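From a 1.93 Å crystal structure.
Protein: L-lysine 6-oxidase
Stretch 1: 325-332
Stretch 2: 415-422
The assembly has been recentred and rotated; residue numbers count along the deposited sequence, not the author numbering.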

# COMPACT_ATOMS: atom_id res chain seq x y z
N GLN A 325 3.73 49.30 -22.03
CA GLN A 325 2.57 50.19 -21.92
C GLN A 325 3.16 51.59 -21.81
O GLN A 325 2.49 52.53 -22.12
CB GLN A 325 1.60 49.78 -20.78
CG GLN A 325 2.09 49.96 -19.38
CD GLN A 325 3.18 48.97 -18.89
OE1 GLN A 325 4.18 48.65 -19.60
NE2 GLN A 325 2.98 48.48 -17.72
N PHE A 326 4.42 51.70 -21.38
CA PHE A 326 5.16 52.94 -21.46
C PHE A 326 6.51 52.51 -21.96
O PHE A 326 6.79 51.33 -22.08
CB PHE A 326 5.26 53.71 -20.11
CG PHE A 326 5.93 52.93 -18.98
CD1 PHE A 326 7.30 53.07 -18.73
CD2 PHE A 326 5.20 52.03 -18.16
CE1 PHE A 326 7.93 52.33 -17.67
CE2 PHE A 326 5.83 51.33 -17.14
CZ PHE A 326 7.17 51.52 -16.86
N ASP A 327 7.33 53.47 -22.25
CA ASP A 327 8.60 53.23 -22.82
C ASP A 327 9.68 52.85 -21.82
O ASP A 327 10.17 53.71 -21.07
CB ASP A 327 9.02 54.50 -23.61
CG ASP A 327 10.22 54.23 -24.53
OD1 ASP A 327 10.85 53.12 -24.47
OD2 ASP A 327 10.53 55.15 -25.32
N TYR A 328 10.07 51.57 -21.79
CA TYR A 328 11.04 51.07 -20.82
C TYR A 328 12.43 51.71 -21.06
O TYR A 328 13.24 51.74 -20.14
CB TYR A 328 11.10 49.51 -20.75
CG TYR A 328 9.76 48.82 -20.41
CD1 TYR A 328 8.76 49.44 -19.61
CD2 TYR A 328 9.41 47.62 -20.98
CE1 TYR A 328 7.52 48.81 -19.37
CE2 TYR A 328 8.18 46.99 -20.71
CZ TYR A 328 7.28 47.56 -19.94
OH TYR A 328 6.12 46.90 -19.77
N ARG A 329 12.70 52.26 -22.25
CA ARG A 329 14.01 52.79 -22.57
C ARG A 329 14.09 54.27 -22.25
O ARG A 329 15.15 54.84 -22.29
CB ARG A 329 14.34 52.55 -24.06
CG ARG A 329 14.58 51.07 -24.37
CD ARG A 329 14.87 50.79 -25.88
NE ARG A 329 15.14 49.35 -26.12
CZ ARG A 329 14.20 48.41 -26.31
NH1 ARG A 329 12.90 48.70 -26.32
NH2 ARG A 329 14.55 47.11 -26.44
N ASP A 330 12.98 54.91 -21.94
CA ASP A 330 12.97 56.34 -21.56
C ASP A 330 13.46 56.57 -20.14
O ASP A 330 12.77 56.29 -19.19
CB ASP A 330 11.59 56.91 -21.84
CG ASP A 330 11.45 58.39 -21.48
OD1 ASP A 330 12.33 59.02 -20.95
OD2 ASP A 330 10.38 58.91 -21.67
N GLY A 331 14.70 57.06 -20.00
CA GLY A 331 15.36 57.40 -18.78
C GLY A 331 15.02 58.74 -18.19
O GLY A 331 15.46 59.04 -17.10
N SER A 332 14.10 59.44 -18.82
CA SER A 332 13.83 60.84 -18.44
C SER A 332 13.05 61.00 -17.18
O SER A 332 12.30 60.09 -16.80
CB SER A 332 13.11 61.55 -19.56
OG SER A 332 11.71 61.35 -19.58
N GLN A 415 18.34 50.75 -10.32
CA GLN A 415 19.07 51.76 -11.03
C GLN A 415 18.29 52.21 -12.26
O GLN A 415 18.18 53.42 -12.55
CB GLN A 415 20.46 51.26 -11.41
CG GLN A 415 21.40 50.99 -10.25
CD GLN A 415 21.50 52.15 -9.30
OE1 GLN A 415 20.70 52.26 -8.33
NE2 GLN A 415 22.46 53.02 -9.53
N TRP A 416 17.73 51.27 -12.99
CA TRP A 416 16.83 51.59 -14.05
C TRP A 416 15.70 52.45 -13.60
O TRP A 416 15.42 53.50 -14.25
CB TRP A 416 16.34 50.30 -14.77
CG TRP A 416 15.23 50.49 -15.72
CD1 TRP A 416 15.31 50.84 -17.05
CD2 TRP A 416 13.85 50.23 -15.47
NE1 TRP A 416 14.07 50.89 -17.61
CE2 TRP A 416 13.15 50.54 -16.65
CE3 TRP A 416 13.14 49.86 -14.35
CZ2 TRP A 416 11.79 50.39 -16.75
CZ3 TRP A 416 11.75 49.77 -14.44
CH2 TRP A 416 11.10 50.00 -15.62
N ALA A 417 15.06 52.08 -12.49
CA ALA A 417 13.92 52.84 -11.99
C ALA A 417 14.34 54.31 -11.67
O ALA A 417 13.61 55.29 -11.99
CB ALA A 417 13.41 52.20 -10.74
N GLU A 418 15.50 54.44 -11.04
CA GLU A 418 16.13 55.77 -10.83
C GLU A 418 16.52 56.57 -12.05
O GLU A 418 16.74 57.76 -11.90
CB GLU A 418 17.34 55.69 -9.92
CG GLU A 418 16.98 55.18 -8.54
CD GLU A 418 16.23 56.21 -7.68
OE1 GLU A 418 16.05 57.36 -8.08
OE2 GLU A 418 15.84 55.83 -6.59
N GLY A 419 16.62 55.98 -13.23
CA GLY A 419 17.05 56.70 -14.41
C GLY A 419 18.57 56.59 -14.62
O GLY A 419 19.10 57.15 -15.57
N GLU A 420 19.24 55.82 -13.78
CA GLU A 420 20.67 55.52 -13.88
C GLU A 420 20.91 54.36 -14.80
O GLU A 420 21.32 53.30 -14.40
CB GLU A 420 21.22 55.22 -12.53
CG GLU A 420 21.02 56.36 -11.51
CD GLU A 420 21.98 57.56 -11.75
OE1 GLU A 420 22.62 57.67 -12.84
OE2 GLU A 420 22.09 58.40 -10.86
N PHE A 421 20.62 54.57 -16.05
CA PHE A 421 20.88 53.58 -17.04
C PHE A 421 21.06 54.15 -18.40
O PHE A 421 20.51 55.19 -18.71
CB PHE A 421 19.77 52.51 -17.16
CG PHE A 421 18.47 52.99 -17.73
CD1 PHE A 421 17.55 53.72 -16.96
CD2 PHE A 421 18.13 52.68 -19.03
CE1 PHE A 421 16.30 54.10 -17.47
CE2 PHE A 421 16.93 53.12 -19.57
CZ PHE A 421 16.02 53.82 -18.81
N THR A 422 21.72 53.39 -19.25
CA THR A 422 21.86 53.74 -20.63
C THR A 422 21.15 52.84 -21.55
O THR A 422 20.70 51.73 -21.19
CB THR A 422 23.36 53.59 -20.99
OG1 THR A 422 23.80 52.29 -20.57
CG2 THR A 422 24.19 54.62 -20.29

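What does Trp-416 do in the last turn of its helix? It has the largest area covered by the opposing stretch, and it supplies the one hydrogen bond that crosses the contact. Its CA-to-CB bond points sideways, but with chi1 near 169° (t) the indole reaches over to the loop, and Trp-416 NE1 donates to Tyr-328 O at 2.8 Å. The N-H...O angle of 170° is almost straight, and the carbonyl oxygen lies at the edge of the indole, near its plane, where an N-H in the ring plane can meet it head-on. The acceptor is a backbone atom, so the bond anchors to the loop's main chain. Around this polar point the packing is looser and apolar: Trp-416 CZ2 lies 4.2 Å from Tyr-328 CB, and Trp-416 CH2 lies 4.4 Å from Phe-326 CZ, at the edge of the phenylalanine ring.

What does Phe-421 meet when it points toward the loop? It meets mainly backbone. Phe-421 CZ comes within 3.6 Å of Gly-331 CA, 3.7 Å of Tyr-328 O and 4.0 Å of Asp-330 C, while Phe-421 CE2 is 3.7 Å from Arg-329 O. The ring thus follows four consecutive residues of the main chain, and the CA-to-CB bonds of Arg-329 and Asp-330 point away from the second stretch, leaving their backbone to face the phenyl group. Tyr-328 O is shared in this way: it accepts the indole hydrogen bond and also lies against the phenylalanine, so the two largest contributors of the second stretch converge on one carbonyl.

How does the loop hold the shape that these rings pack against? A type I turn runs from Asp-327 to Asp-330, closed by Asp-330 N to Asp-327 O at 3.2 Å. Two aspartates add side-chain bonds to main-chain nitrogens: Asp-327 OD1 accepts from Arg-329 N at 3.0 Å, and Asp-330 OD1 accepts from Ser-332 N at 2.8 Å. Asp-330 OD1 also takes a bond from Ser-332 OG at 2.8 Å. Farther back, Tyr-328 OH donates to Gln-325 OE1 at 2.6 Å, tying the tyrosine to the start of its own stretch.

What does the close approach of Gly-331 and Gly-419 ask of each residue? Gly-331 CA and Gly-419 CA are 4.7 Å apart, and Gly-331 O lies 3.9 Å from Gly-419 CA. At Gly-419 an ideal CB would fall a tight 3.2 Å from Gly-331 O, and at the backbone angles here, with a positive phi of 93°, it would also be jammed against the preceding carbonyl oxygen, so the backbone angles alone already call for glycine. Gly-419 is the first residue after the helix to leave helical angles, in a Schellman motif, with Gly-419 N bonded to Trp-416 O and Glu-420 N to Gln-415 O, both at 2.9 Å. Gly-331 is different, since there is room for a CB there.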